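Local coordinates for protein tetraacyldisaccharide 4'-kinase (Aquifex aeolicus, PDB 4EHX) that probably transfers the gamma-phosphate of ATP to the 4'-position of a tetraacyldisaccharide 1-phosphate, forming lipid IVA in lipid A biosynthesis, at residues E228-R242 against I250-Y264. Residues are numbered along the deposited sequence; the frame is centred on the assembly and turned at random.
Sequences EVIAFSGLGDNGQFR and IKVKEFMSFPDHYDY
The Phe255 ring is held between the Ala231 carbonyl and Arg242 CG, where strand 229-233 and helix 237-248 come together. On one face is the backbone carbonyl Ala231 O, displaced toward the rim. Over the opposite face sits Arg242 CG, 3.5 Å from the Phe255 ring centroid in a CH-pi contact. The Arg242 chain then bends at chi3 (72°), which brings Arg242 NH1 obliquely to Phe255 CB, 3.2 Å away. Phe241 approaches obliquely, its CD2 3.7 Å from Phe255 CZ and the two ring planes 62° apart, while Ala231 CB touches Phe255 CD2; Leu245, further along helix 237-248, adds to this cluster. An alanine in place of Phe255 would probably open a gap between helix and strand and leave the Arg242 side chain free to swing.

Phe232 and Met256 point to the other side of the sheet. Phe232 CB lies at the edge of the Phe258 ring, 3.4 Å from Phe258 CE2, and a chi1 of 68°, with CG between the backbone N and carbonyl carbon, directs the ring so that Phe232 CG and CD1 also come beside Phe258 CE2. Phe232 CE1 meets Tyr264 CE1 at 3.5 Å, the two rings set obliquely, completing an aromatic cluster; Tyr264 OH is hydrogen-bonded to Asp281.

The backbones run parallel, with alternating bonds such as Met256 N to Ala231 O (2.9 Å) and Phe258 N to Ser233 O (3.0 Å). Together, strand 229-233, helix 237-248 and strand 252-257 form a beta-alpha-beta unit, in which the connecting helix packs on the Phe255 face of its two parallel strands.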
loop_
_atom_site.group_PDB
_atom_site.type_symbol
_atom_site.label_atom_id
_atom_site.label_comp_id
_atom_site.label_asym_id
_atom_site.label_seq_id
_atom_site.Cartn_x
_atom_site.Cartn_y
_atom_site.Cartn_z
ATOM N N GLU A 228 -1.914 -23.818 -19.123
ATOM C CA GLU A 228 -1.948 -22.449 -19.630
ATOM C C GLU A 228 -3.077 -21.724 -18.903
ATOM O O GLU A 228 -4.085 -22.337 -18.552
ATOM C CB GLU A 228 -2.194 -22.422 -21.138
ATOM C CG GLU A 228 -1.075 -23.034 -21.968
ATOM C CD GLU A 228 -1.350 -22.983 -23.465
ATOM O OE1 GLU A 228 -2.531 -22.864 -23.858
ATOM O OE2 GLU A 228 -0.382 -23.064 -24.248
ATOM N N VAL A 229 -2.916 -20.430 -18.663
ATOM C CA VAL A 229 -3.928 -19.697 -17.913
ATOM C C VAL A 229 -4.597 -18.630 -18.759
ATOM O O VAL A 229 -4.080 -18.218 -19.797
ATOM C CB VAL A 229 -3.330 -19.021 -16.674
ATOM C CG1 VAL A 229 -2.667 -20.050 -15.776
ATOM C CG2 VAL A 229 -2.343 -17.943 -17.098
ATOM N N ILE A 230 -5.760 -18.187 -18.301
ATOM C CA ILE A 230 -6.410 -17.016 -18.859
ATOM C C ILE A 230 -6.190 -15.882 -17.865
ATOM O O ILE A 230 -6.571 -15.990 -16.703
ATOM C CB ILE A 230 -7.915 -17.255 -19.045
ATOM C CG1 ILE A 230 -8.149 -18.384 -20.054
ATOM C CG2 ILE A 230 -8.598 -15.983 -19.503
ATOM C CD1 ILE A 230 -9.565 -18.914 -20.063
ATOM N N ALA A 231 -5.553 -14.808 -18.310
ATOM C CA ALA A 231 -5.274 -13.685 -17.425
ATOM C C ALA A 231 -6.153 -12.491 -17.766
ATOM O O ALA A 231 -6.571 -12.314 -18.917
ATOM C CB ALA A 231 -3.804 -13.299 -17.496
ATOM N N PHE A 232 -6.428 -11.669 -16.758
ATOM C CA PHE A 232 -7.248 -10.485 -16.949
ATOM C C PHE A 232 -6.997 -9.422 -15.884
ATOM O O PHE A 232 -6.546 -9.716 -14.774
ATOM C CB PHE A 232 -8.734 -10.845 -17.052
ATOM C CG PHE A 232 -9.340 -11.364 -15.772
ATOM C CD1 PHE A 232 -9.843 -10.486 -14.821
ATOM C CD2 PHE A 232 -9.438 -12.728 -15.539
ATOM C CE1 PHE A 232 -10.411 -10.953 -13.653
ATOM C CE2 PHE A 232 -10.009 -13.208 -14.367
ATOM C CZ PHE A 232 -10.498 -12.320 -13.426
ATOM N N SER A 233 -7.276 -8.177 -16.242
ATOM C CA SER A 233 -6.995 -7.058 -15.361
ATOM C C SER A 233 -8.105 -6.027 -15.458
ATOM O O SER A 233 -8.615 -5.747 -16.545
ATOM C CB SER A 233 -5.650 -6.423 -15.714
ATOM O OG SER A 233 -5.279 -5.473 -14.733
ATOM N N GLY A 234 -8.475 -5.474 -14.309
ATOM C CA GLY A 234 -9.570 -4.531 -14.223
ATOM C C GLY A 234 -9.103 -3.094 -14.145
ATOM O O GLY A 234 -9.694 -2.285 -13.432
ATOM N N LEU A 235 -8.027 -2.790 -14.861
ATOM C CA LEU A 235 -7.627 -1.408 -15.127
ATOM C C LEU A 235 -6.380 -1.353 -16.011
ATOM O O LEU A 235 -6.121 -2.272 -16.787
ATOM C CB LEU A 235 -7.444 -0.586 -13.838
ATOM C CG LEU A 235 -6.394 -0.955 -12.788
ATOM C CD1 LEU A 235 -5.020 -0.472 -13.194
ATOM C CD2 LEU A 235 -6.794 -0.420 -11.410
ATOM N N GLY A 236 -5.615 -0.275 -15.887
ATOM C CA GLY A 236 -4.432 -0.082 -16.704
ATOM C C GLY A 236 -3.303 -1.043 -16.385
ATOM O O GLY A 236 -2.260 -1.014 -17.043
ATOM N N ASP A 237 -3.500 -1.889 -15.377
ATOM C CA ASP A 237 -2.509 -2.907 -15.041
ATOM C C ASP A 237 -2.265 -3.809 -16.237
ATOM O O ASP A 237 -1.334 -4.607 -16.238
ATOM C CB ASP A 237 -2.949 -3.746 -13.843
ATOM C CG ASP A 237 -2.906 -2.977 -12.537
ATOM O OD1 ASP A 237 -2.333 -1.866 -12.511
ATOM O OD2 ASP A 237 -3.443 -3.494 -11.533
ATOM N N ASN A 238 -3.123 -3.690 -17.246
ATOM C CA ASN A 238 -2.891 -4.324 -18.537
ATOM C C ASN A 238 -1.427 -4.437 -18.935
ATOM O O ASN A 238 -0.923 -5.531 -19.203
ATOM C CB ASN A 238 -3.564 -3.507 -19.647
ATOM C CG ASN A 238 -3.135 -3.936 -21.041
ATOM O OD1 ASN A 238 -2.843 -5.107 -21.282
ATOM N ND2 ASN A 238 -3.095 -2.982 -21.967
ATOM N N GLY A 239 -0.744 -3.295 -18.947
ATOM C CA GLY A 239 0.651 -3.243 -19.336
ATOM C C GLY A 239 1.515 -3.884 -18.267
ATOM O O GLY A 239 2.310 -4.780 -18.559
ATOM N N GLN A 240 1.364 -3.422 -17.029
ATOM C CA GLN A 240 2.166 -3.917 -15.913
ATOM C C GLN A 240 1.975 -5.423 -15.700
ATOM O O GLN A 240 2.937 -6.195 -15.731
ATOM C CB GLN A 240 1.818 -3.156 -14.630
ATOM C CG GLN A 240 3.023 -2.757 -13.784
ATOM C CD GLN A 240 3.885 -1.700 -14.455
ATOM O OE1 GLN A 240 3.391 -0.651 -14.874
ATOM N NE2 GLN A 240 5.182 -1.974 -14.565
ATOM N N PHE A 241 0.726 -5.827 -15.486
ATOM C CA PHE A 241 0.373 -7.229 -15.269
ATOM C C PHE A 241 0.909 -8.136 -16.383
ATOM O O PHE A 241 1.517 -9.169 -16.105
ATOM C CB PHE A 241 -1.149 -7.367 -15.159
ATOM C CG PHE A 241 -1.610 -8.689 -14.603
ATOM C CD1 PHE A 241 -0.838 -9.383 -13.688
ATOM C CD2 PHE A 241 -2.819 -9.234 -15.002
ATOM C CE1 PHE A 241 -1.261 -10.598 -13.177
ATOM C CE2 PHE A 241 -3.250 -10.447 -14.497
ATOM C CZ PHE A 241 -2.472 -11.131 -13.580
ATOM N N ARG A 242 0.689 -7.746 -17.639
ATOM C CA ARG A 242 1.165 -8.529 -18.780
ATOM C C ARG A 242 2.675 -8.744 -18.735
ATOM O O ARG A 242 3.166 -9.845 -18.993
ATOM C CB ARG A 242 0.783 -7.864 -20.109
ATOM C CG ARG A 242 -0.690 -7.969 -20.482
ATOM C CD ARG A 242 -0.973 -7.281 -21.815
ATOM N NE ARG A 242 -0.443 -8.037 -22.945
ATOM C CZ ARG A 242 -1.190 -8.757 -23.777
ATOM N NH1 ARG A 242 -2.506 -8.807 -23.620
ATOM N NH2 ARG A 242 -0.622 -9.418 -24.776
ATOM N N ILE A 250 5.155 -17.464 -17.084
ATOM C CA ILE A 250 3.831 -18.068 -17.014
ATOM C C ILE A 250 3.174 -18.068 -18.397
ATOM O O ILE A 250 3.131 -17.037 -19.072
ATOM C CB ILE A 250 2.940 -17.341 -15.988
ATOM C CG1 ILE A 250 3.577 -17.420 -14.595
ATOM C CG2 ILE A 250 1.544 -17.936 -15.981
ATOM C CD1 ILE A 250 2.938 -16.510 -13.560
ATOM N N LYS A 251 2.676 -19.227 -18.822
ATOM C CA LYS A 251 2.065 -19.347 -20.143
ATOM C C LYS A 251 0.614 -18.870 -20.159
ATOM O O LYS A 251 -0.268 -19.490 -19.560
ATOM C CB LYS A 251 2.160 -20.783 -20.659
ATOM C CG LYS A 251 3.585 -21.247 -20.961
ATOM C CD LYS A 251 3.627 -22.693 -21.450
ATOM C CE LYS A 251 5.055 -23.144 -21.773
ATOM N NZ LYS A 251 5.154 -24.560 -22.233
ATOM N N VAL A 252 0.375 -17.769 -20.862
ATOM C CA VAL A 252 -0.949 -17.163 -20.928
ATOM C C VAL A 252 -1.569 -17.376 -22.304
ATOM O O VAL A 252 -1.108 -16.806 -23.295
ATOM C CB VAL A 252 -0.886 -15.647 -20.627
ATOM C CG1 VAL A 252 -2.257 -15.005 -20.788
ATOM C CG2 VAL A 252 -0.323 -15.398 -19.225
ATOM N N LYS A 253 -2.616 -18.196 -22.356
ATOM C CA LYS A 253 -3.281 -18.527 -23.611
ATOM C C LYS A 253 -4.166 -17.377 -24.076
ATOM O O LYS A 253 -4.601 -17.343 -25.227
ATOM C CB LYS A 253 -4.134 -19.787 -23.448
ATOM C CG LYS A 253 -5.445 -19.533 -22.713
ATOM C CD LYS A 253 -6.387 -20.727 -22.773
ATOM C CE LYS A 253 -5.854 -21.901 -21.970
ATOM N NZ LYS A 253 -6.882 -22.965 -21.796
ATOM N N GLU A 254 -4.429 -16.432 -23.180
ATOM C CA GLU A 254 -5.390 -15.374 -23.470
ATOM C C GLU A 254 -5.253 -14.267 -22.428
ATOM O O GLU A 254 -4.906 -14.531 -21.275
ATOM C CB GLU A 254 -6.785 -15.984 -23.585
ATOM C CG GLU A 254 -7.903 -14.990 -23.810
ATOM C CD GLU A 254 -9.256 -15.673 -23.862
ATOM O OE1 GLU A 254 -10.279 -14.969 -23.997
ATOM O OE2 GLU A 254 -9.290 -16.920 -23.767
ATOM N N PHE A 255 -5.526 -13.031 -22.839
ATOM C CA PHE A 255 -5.513 -11.897 -21.917
ATOM C C PHE A 255 -6.775 -11.090 -22.197
ATOM O O PHE A 255 -7.169 -10.923 -23.353
ATOM C CB PHE A 255 -4.277 -10.994 -22.026
ATOM C CG PHE A 255 -4.039 -10.137 -20.805
ATOM C CD1 PHE A 255 -4.725 -8.945 -20.626
ATOM C CD2 PHE A 255 -3.126 -10.529 -19.834
ATOM C CE1 PHE A 255 -4.508 -8.157 -19.499
ATOM C CE2 PHE A 255 -2.902 -9.747 -18.706
ATOM C CZ PHE A 255 -3.594 -8.560 -18.540
ATOM N N MET A 256 -7.407 -10.600 -21.137
ATOM C CA MET A 256 -8.599 -9.770 -21.258
ATOM C C MET A 256 -8.424 -8.494 -20.434
ATOM O O MET A 256 -8.032 -8.554 -19.267
ATOM C CB MET A 256 -9.834 -10.539 -20.775
ATOM C CG MET A 256 -9.940 -11.971 -21.312
ATOM S SD MET A 256 -11.124 -13.005 -20.415
ATOM C CE MET A 256 -12.643 -12.094 -20.662
ATOM N N SER A 257 -8.706 -7.345 -21.043
ATOM C CA SER A 257 -8.688 -6.069 -20.329
ATOM C C SER A 257 -10.104 -5.545 -20.088
ATOM O O SER A 257 -10.908 -5.456 -21.016
ATOM C CB SER A 257 -7.868 -5.028 -21.094
ATOM O OG SER A 257 -6.477 -5.253 -20.938
ATOM N N PHE A 258 -10.404 -5.202 -18.839
ATOM C CA PHE A 258 -11.721 -4.694 -18.468
ATOM C C PHE A 258 -11.652 -3.218 -18.070
ATOM O O PHE A 258 -10.567 -2.697 -17.800
ATOM C CB PHE A 258 -12.305 -5.516 -17.313
ATOM C CG PHE A 258 -12.495 -6.971 -17.636
ATOM C CD1 PHE A 258 -13.588 -7.394 -18.373
ATOM C CD2 PHE A 258 -11.585 -7.917 -17.196
ATOM C CE1 PHE A 258 -13.768 -8.731 -18.672
ATOM C CE2 PHE A 258 -11.759 -9.257 -17.494
ATOM C CZ PHE A 258 -12.852 -9.665 -18.232
ATOM N N PRO A 259 -12.814 -2.539 -18.042
ATOM C CA PRO A 259 -12.902 -1.171 -17.517
ATOM C C PRO A 259 -12.363 -1.093 -16.087
ATOM O O PRO A 259 -12.542 -2.027 -15.305
ATOM C CB PRO A 259 -14.406 -0.888 -17.537
ATOM C CG PRO A 259 -14.932 -1.756 -18.631
ATOM C CD PRO A 259 -14.103 -3.007 -18.586
ATOM N N ASP A 260 -11.711 0.017 -15.758
ATOM C CA ASP A 260 -11.011 0.161 -14.486
ATOM C C ASP A 260 -11.962 0.265 -13.290
ATOM O O ASP A 260 -11.548 0.115 -12.140
ATOM C CB ASP A 260 -10.076 1.376 -14.532
ATOM C CG ASP A 260 -10.827 2.692 -14.673
ATOM O OD1 ASP A 260 -12.071 2.684 -14.564
ATOM O OD2 ASP A 260 -10.177 3.731 -14.907
ATOM N N HIS A 261 -13.236 0.523 -13.572
ATOM C CA HIS A 261 -14.263 0.632 -12.535
ATOM C C HIS A 261 -15.039 -0.677 -12.383
ATOM O O HIS A 261 -15.978 -0.767 -11.592
ATOM C CB HIS A 261 -15.230 1.771 -12.875
ATOM C CG HIS A 261 -16.277 2.008 -11.835
ATOM N ND1 HIS A 261 -15.993 2.573 -10.610
ATOM C CD2 HIS A 261 -17.609 1.754 -11.831
ATOM C CE1 HIS A 261 -17.101 2.655 -9.896
ATOM N NE2 HIS A 261 -18.096 2.165 -10.615
ATOM N N TYR A 262 -14.633 -1.687 -13.146
ATOM C CA TYR A 262 -15.357 -2.951 -13.217
ATOM C C TYR A 262 -15.566 -3.602 -11.850
ATOM O O TYR A 262 -14.607 -3.915 -11.139
ATOM C CB TYR A 262 -14.649 -3.916 -14.171
ATOM C CG TYR A 262 -15.549 -4.996 -14.719
ATOM C CD1 TYR A 262 -16.789 -4.682 -15.259
ATOM C CD2 TYR A 262 -15.154 -6.327 -14.713
ATOM C CE1 TYR A 262 -17.617 -5.664 -15.765
ATOM C CE2 TYR A 262 -15.975 -7.320 -15.219
ATOM C CZ TYR A 262 -17.207 -6.983 -15.742
ATOM O OH TYR A 262 -18.026 -7.969 -16.246
ATOM N N ASP A 263 -16.834 -3.792 -11.493
ATOM C CA ASP A 263 -17.202 -4.445 -10.241
ATOM C C ASP A 263 -17.464 -5.939 -10.451
ATOM O O ASP A 263 -17.976 -6.622 -9.564
ATOM C CB ASP A 263 -18.418 -3.754 -9.604
ATOM C CG ASP A 263 -19.722 -4.038 -10.342
ATOM O OD1 ASP A 263 -19.680 -4.425 -11.530
ATOM O OD2 ASP A 263 -20.795 -3.863 -9.724
ATOM N N TYR A 264 -17.098 -6.431 -11.632
ATOM C CA TYR A 264 -17.234 -7.846 -11.978
ATOM C C TYR A 264 -18.612 -8.417 -11.668
ATOM O O TYR A 264 -18.737 -9.515 -11.127
ATOM C CB TYR A 264 -16.126 -8.677 -11.322
ATOM C CG TYR A 264 -14.771 -8.346 -11.890
ATOM C CD1 TYR A 264 -14.291 -9.007 -13.016
ATOM C CD2 TYR A 264 -13.985 -7.346 -11.327
ATOM C CE1 TYR A 264 -13.058 -8.692 -13.556
ATOM C CE2 TYR A 264 -12.751 -7.025 -11.859
ATOM C CZ TYR A 264 -12.293 -7.702 -12.973
ATOM O OH TYR A 264 -11.068 -7.392 -13.508
#